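Local structure of EmGH1 (Erythrobacter marinus, 5Z87) at residues A44-A49 and L385-F390; G273-M278 and K380-L385. The protein is a family 3 glycoside hydrolase that probably hydrolyses beta-glucosidic bonds in oligosaccharides and glycosides. All coordinates share one frame; numbering follows the deposited sequence.

Interaction 1: residues A44-A49 and L385-F390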
loop_
_atom_site.group_PDB
_atom_site.type_symbol
_atom_site.label_atom_id
_atom_site.label_comp_id
_atom_site.label_asym_id
_atom_site.label_seq_id
_atom_site.Cartn_x
_atom_site.Cartn_y
_atom_site.Cartn_z
ATOM N N ALA A 44 41.715 -3.477 10.748
ATOM C CA ALA A 44 41.308 -2.364 11.598
ATOM C C ALA A 44 42.517 -1.682 12.232
ATOM O O ALA A 44 42.591 -0.452 12.287
ATOM C CB ALA A 44 40.341 -2.870 12.676
ATOM N N ARG A 45 43.481 -2.465 12.711
ATOM C CA ARG A 45 44.651 -1.866 13.339
ATOM C C ARG A 45 45.550 -1.195 12.307
ATOM O O ARG A 45 46.084 -0.110 12.561
ATOM C CB ARG A 45 45.389 -2.920 14.160
ATOM C CG ARG A 45 44.565 -3.305 15.403
ATOM C CD ARG A 45 45.154 -4.454 16.207
ATOM N NE ARG A 45 46.347 -4.046 16.944
ATOM C CZ ARG A 45 47.135 -4.885 17.607
ATOM N NH1 ARG A 45 46.854 -6.184 17.629
ATOM N NH2 ARG A 45 48.205 -4.428 18.242
ATOM N N ARG A 46 45.674 -1.778 11.110
ATOM C CA ARG A 46 46.433 -1.100 10.065
ATOM C C ARG A 46 45.754 0.195 9.651
ATOM O O ARG A 46 46.432 1.187 9.354
ATOM C CB ARG A 46 46.644 -2.021 8.861
ATOM C CG ARG A 46 47.460 -3.266 9.195
ATOM C CD ARG A 46 47.528 -4.240 8.030
ATOM N NE ARG A 46 48.273 -3.665 6.917
ATOM C CZ ARG A 46 48.466 -4.270 5.751
ATOM N NH1 ARG A 46 47.962 -5.478 5.531
ATOM N NH2 ARG A 46 49.158 -3.658 4.798
ATOM N N ALA A 47 44.415 0.222 9.647
ATOM C CA ALA A 47 43.708 1.437 9.227
ATOM C C ALA A 47 43.870 2.558 10.247
ATOM O O ALA A 47 44.073 3.719 9.877
ATOM C CB ALA A 47 42.220 1.148 8.993
ATOM N N ALA A 48 43.776 2.238 11.538
ATOM C CA ALA A 48 44.019 3.256 12.556
ATOM C C ALA A 48 45.439 3.807 12.452
ATOM O O ALA A 48 45.651 5.024 12.479
ATOM C CB ALA A 48 43.762 2.681 13.950
ATOM N N ALA A 49 46.428 2.919 12.330
ATOM C CA ALA A 49 47.812 3.379 12.239
ATOM C C ALA A 49 48.008 4.303 11.040
ATOM O O ALA A 49 48.699 5.325 11.136
ATOM C CB ALA A 49 48.759 2.181 12.171
ATOM N N LEU A 385 44.040 -4.384 -0.952
ATOM C CA LEU A 385 44.453 -3.398 -1.953
ATOM C C LEU A 385 45.904 -2.985 -1.762
ATOM O O LEU A 385 46.582 -2.645 -2.736
ATOM C CB LEU A 385 43.576 -2.141 -1.913
ATOM C CG LEU A 385 42.042 -2.217 -1.979
ATOM C CD1 LEU A 385 41.508 -0.972 -2.648
ATOM C CD2 LEU A 385 41.555 -3.456 -2.686
ATOM N N PHE A 386 46.397 -3.008 -0.522
ATOM C CA PHE A 386 47.746 -2.540 -0.240
ATOM C C PHE A 386 48.801 -3.595 -0.544
ATOM O O PHE A 386 49.957 -3.245 -0.792
ATOM C CB PHE A 386 47.870 -2.123 1.233
ATOM C CG PHE A 386 47.112 -0.856 1.592
ATOM C CD1 PHE A 386 45.765 -0.900 1.954
ATOM C CD2 PHE A 386 47.760 0.369 1.619
ATOM C CE1 PHE A 386 45.088 0.267 2.333
ATOM C CE2 PHE A 386 47.082 1.541 1.985
ATOM C CZ PHE A 386 45.747 1.489 2.335
ATOM N N ASP A 387 48.419 -4.869 -0.558
ATOM C CA ASP A 387 49.360 -5.979 -0.567
ATOM C C ASP A 387 49.336 -6.787 -1.862
ATOM O O ASP A 387 49.995 -7.834 -1.930
ATOM C CB ASP A 387 49.065 -6.891 0.629
ATOM C CG ASP A 387 48.939 -6.115 1.945
ATOM O OD1 ASP A 387 49.753 -5.190 2.178
ATOM O OD2 ASP A 387 48.029 -6.429 2.745
ATOM N N MET A 388 48.622 -6.330 -2.888
ATOM C CA MET A 388 48.331 -7.141 -4.061
ATOM C C MET A 388 48.493 -6.332 -5.340
ATOM O O MET A 388 48.405 -5.098 -5.323
ATOM C CB MET A 388 46.901 -7.709 -4.001
ATOM C CG MET A 388 46.693 -8.738 -2.899
ATOM S SD MET A 388 47.933 -10.072 -2.939
ATOM C CE MET A 388 47.383 -11.052 -4.347
ATOM N N PRO A 389 48.736 -7.004 -6.465
ATOM C CA PRO A 389 48.576 -6.358 -7.774
ATOM C C PRO A 389 47.153 -5.852 -7.999
ATOM O O PRO A 389 46.183 -6.338 -7.414
ATOM C CB PRO A 389 48.925 -7.478 -8.765
ATOM C CG PRO A 389 49.790 -8.401 -7.996
ATOM C CD PRO A 389 49.305 -8.358 -6.581
ATOM N N PHE A 390 47.034 -4.861 -8.883
ATOM C CA PHE A 390 45.737 -4.229 -9.095
ATOM C C PHE A 390 44.757 -5.153 -9.815
ATOM O O PHE A 390 43.549 -5.085 -9.564
ATOM C CB PHE A 390 45.911 -2.935 -9.880
ATOM C CG PHE A 390 46.855 -1.966 -9.242
ATOM C CD1 PHE A 390 46.790 -1.706 -7.880
ATOM C CD2 PHE A 390 47.815 -1.311 -10.004
ATOM C CE1 PHE A 390 47.661 -0.801 -7.287
ATOM C CE2 PHE A 390 48.687 -0.407 -9.425
ATOM C CZ PHE A 390 48.613 -0.151 -8.061
#

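Interaction 2: residues G273-M278 and K380-L385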
loop_
_atom_site.group_PDB
_atom_site.type_symbol
_atom_site.label_atom_id
_atom_site.label_comp_id
_atom_site.label_asym_id
_atom_site.label_seq_id
_atom_site.Cartn_x
_atom_site.Cartn_y
_atom_site.Cartn_z
ATOM N N GLY A 273 29.413 -11.416 7.238
ATOM C CA GLY A 273 30.527 -10.490 7.304
ATOM C C GLY A 273 30.673 -9.570 6.116
ATOM O O GLY A 273 31.804 -9.213 5.759
ATOM N N SER A 274 29.563 -9.193 5.477
ATOM C CA SER A 274 29.600 -8.187 4.423
ATOM C C SER A 274 30.416 -6.980 4.879
ATOM O O SER A 274 30.235 -6.479 5.986
ATOM C CB SER A 274 28.167 -7.767 4.050
ATOM O OG SER A 274 28.143 -6.749 3.052
ATOM N N ILE A 275 31.329 -6.532 4.023
ATOM C CA ILE A 275 32.213 -5.424 4.360
ATOM C C ILE A 275 31.525 -4.089 4.101
ATOM O O ILE A 275 31.764 -3.106 4.814
ATOM C CB ILE A 275 33.527 -5.560 3.553
ATOM C CG1 ILE A 275 34.349 -6.754 4.028
ATOM C CG2 ILE A 275 34.386 -4.300 3.624
ATOM C CD1 ILE A 275 35.544 -7.047 3.117
ATOM N N GLY A 276 30.680 -4.017 3.070
ATOM C CA GLY A 276 30.008 -2.793 2.705
ATOM C C GLY A 276 28.492 -2.911 2.800
ATOM O O GLY A 276 27.924 -4.006 2.939
ATOM N N LEU A 277 27.841 -1.754 2.710
ATOM C CA LEU A 277 26.389 -1.636 2.750
ATOM C C LEU A 277 26.025 -0.344 2.043
ATOM O O LEU A 277 26.708 0.670 2.233
ATOM C CB LEU A 277 25.865 -1.628 4.190
ATOM C CG LEU A 277 24.377 -1.305 4.401
ATOM C CD1 LEU A 277 23.838 -2.177 5.516
ATOM C CD2 LEU A 277 24.167 0.164 4.741
ATOM N N MET A 278 24.961 -0.379 1.234
ATOM C CA MET A 278 24.468 0.816 0.543
ATOM C C MET A 278 23.071 1.192 1.037
ATOM O O MET A 278 22.230 0.320 1.267
ATOM C CB MET A 278 24.442 0.607 -0.976
ATOM C CG MET A 278 23.902 1.792 -1.770
ATOM S SD MET A 278 23.787 1.416 -3.540
ATOM C CE MET A 278 25.501 1.448 -4.034
ATOM N N LYS A 380 39.757 -1.401 2.776
ATOM C CA LYS A 380 40.786 -1.555 1.748
ATOM C C LYS A 380 41.877 -2.531 2.198
ATOM O O LYS A 380 42.294 -3.403 1.427
ATOM C CB LYS A 380 41.379 -0.192 1.386
ATOM C CG LYS A 380 40.392 0.728 0.718
ATOM C CD LYS A 380 40.994 2.059 0.313
ATOM C CE LYS A 380 40.105 2.717 -0.759
ATOM N NZ LYS A 380 40.562 4.074 -1.186
ATOM N N PHE A 381 42.335 -2.415 3.444
ATOM C CA PHE A 381 43.301 -3.381 3.955
ATOM C C PHE A 381 42.739 -4.797 3.888
ATOM O O PHE A 381 43.386 -5.708 3.354
ATOM C CB PHE A 381 43.714 -3.007 5.387
ATOM C CG PHE A 381 44.740 -1.884 5.452
ATOM C CD1 PHE A 381 46.033 -2.071 4.954
ATOM C CD2 PHE A 381 44.416 -0.650 6.005
ATOM C CE1 PHE A 381 46.981 -1.042 4.993
ATOM C CE2 PHE A 381 45.359 0.385 6.060
ATOM C CZ PHE A 381 46.644 0.188 5.550
ATOM N N LYS A 382 41.502 -4.983 4.373
ATOM C CA LYS A 382 40.863 -6.300 4.364
ATOM C C LYS A 382 40.771 -6.888 2.953
ATOM O O LYS A 382 40.924 -8.104 2.767
ATOM C CB LYS A 382 39.464 -6.200 4.994
ATOM C CG LYS A 382 38.720 -7.546 5.064
ATOM C CD LYS A 382 37.637 -7.579 6.163
ATOM C CE LYS A 382 36.998 -8.958 6.254
ATOM N NZ LYS A 382 35.921 -9.057 7.291
ATOM N N CYS A 383 40.507 -6.050 1.947
ATOM C CA CYS A 383 40.428 -6.531 0.577
ATOM C C CYS A 383 41.790 -6.681 -0.078
ATOM O O CYS A 383 41.848 -7.058 -1.252
ATOM C CB CYS A 383 39.551 -5.600 -0.264
ATOM S SG CYS A 383 37.824 -5.622 0.305
ATOM N N GLY A 384 42.869 -6.385 0.639
ATOM C CA GLY A 384 44.204 -6.592 0.110
ATOM C C GLY A 384 44.693 -5.552 -0.867
ATOM O O GLY A 384 45.681 -5.807 -1.562
ATOM N N LEU A 385 44.040 -4.384 -0.952
ATOM C CA LEU A 385 44.453 -3.398 -1.953
ATOM C C LEU A 385 45.904 -2.985 -1.762
ATOM O O LEU A 385 46.582 -2.645 -2.736
ATOM C CB LEU A 385 43.576 -2.141 -1.913
ATOM C CG LEU A 385 42.042 -2.217 -1.979
ATOM C CD1 LEU A 385 41.508 -0.972 -2.648
ATOM C CD2 LEU A 385 41.555 -3.456 -2.686
#

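Interaction 1: residues A44-A49 and L385-F390
R46, on helix 43-51, meets D387, in the loop that follows helix 366-382, through a bidentate salt bridge. The guanidinium is presented end-on: NH1 of R46 bonds to OD2 of D387 at 2.9 Å, and NH2 of R46 to OD1 of D387 at 3.1 Å. Each oxygen uses its syn lone pair, the N-H of NH2 points almost straight at its acceptor (174°), and the guanidinium and carboxylate planes lie only 20° apart. The arginine chain, bent at chi3 (66°), brings this end of the group to the acid, while NE bonds to the backbone O of Y36. NH1 has a second partner in the hydroxyl of Y222.

Beyond the salt bridge, packing adds little: CB of F386 lies obliquely to the R46 guanidinium, 4.1 Å from its NH2, and the phenylalanine ring itself is stacked with that of F381.

With two bonds to the carboxylate and one through NE to a backbone carbonyl, the guanidinium is fixed in rotation as well as position. Placing a full negative charge beside this buried arginine probably offsets the cost of burying it, and joins the N-terminal helix electrostatically to the loop.

Interaction 2: residues G273-M278 and K380-L385
I275 packs against K382 and C383 where a strand of the TIM-barrel-like N-terminal domain of family 3 begins: strand 276-279 belongs to the parallel sheet, and helix 366-382 ends beside its entry. The tight part is apolar. CD1 of I275 lies 3.7 Å from CD of K382 and 3.9 Å from SG of C383, so that one methyl touches both residues at the helix end. The isoleucine and lysine chains cross at a slant, with CG1 of I275 also 4.0 Å from CD of K382. K382 carries its methylenes CG, CD and CE across the isoleucine methyl through a chi1 of -179°, which sets CG opposite the backbone N, and an extended chain beyond.

The contact loosens toward the ammonium end of K382, a partly exposed residue. There NZ of K382 stays 4.4 Å from O of G273, too far for a hydrogen bond, and that carbonyl is instead bonded by NE2 of Q216. Replacing K382 with an alanine would remove these methylenes and would probably leave one flank of the I275 methyl uncovered, with C383 its remaining neighbour across the contact.

Both segments include a helix exit: G273 follows helix 263-270 with positive phi, and G384 closes helix 366-382 in a Schellman motif. In that motif N of L385 bonds to O of K380 at 3.1 Å, and N of G384 to O of F381 at 2.8 Å.

From the N terminus, helix 43-51 comes first, and its partner follows only after the chain has run through all six strands of the parallel sheet and helix 366-382; interaction 1 then closes this span of 335 intervening residues. Interaction 2 closes a shorter one within it, of 101 residues, from the start of strand 276-279 to the end of helix 366-382. The two are thus nested, and they share L385, with centres about 11 Å apart. F381 bridges them: its ring touches the R46 guanidinium and A47 as well as F386. Interaction 2 ties the end of helix 366-382 to the entry of strand 276-279, and interaction 1 ties the loop that follows that helix to helix 43-51.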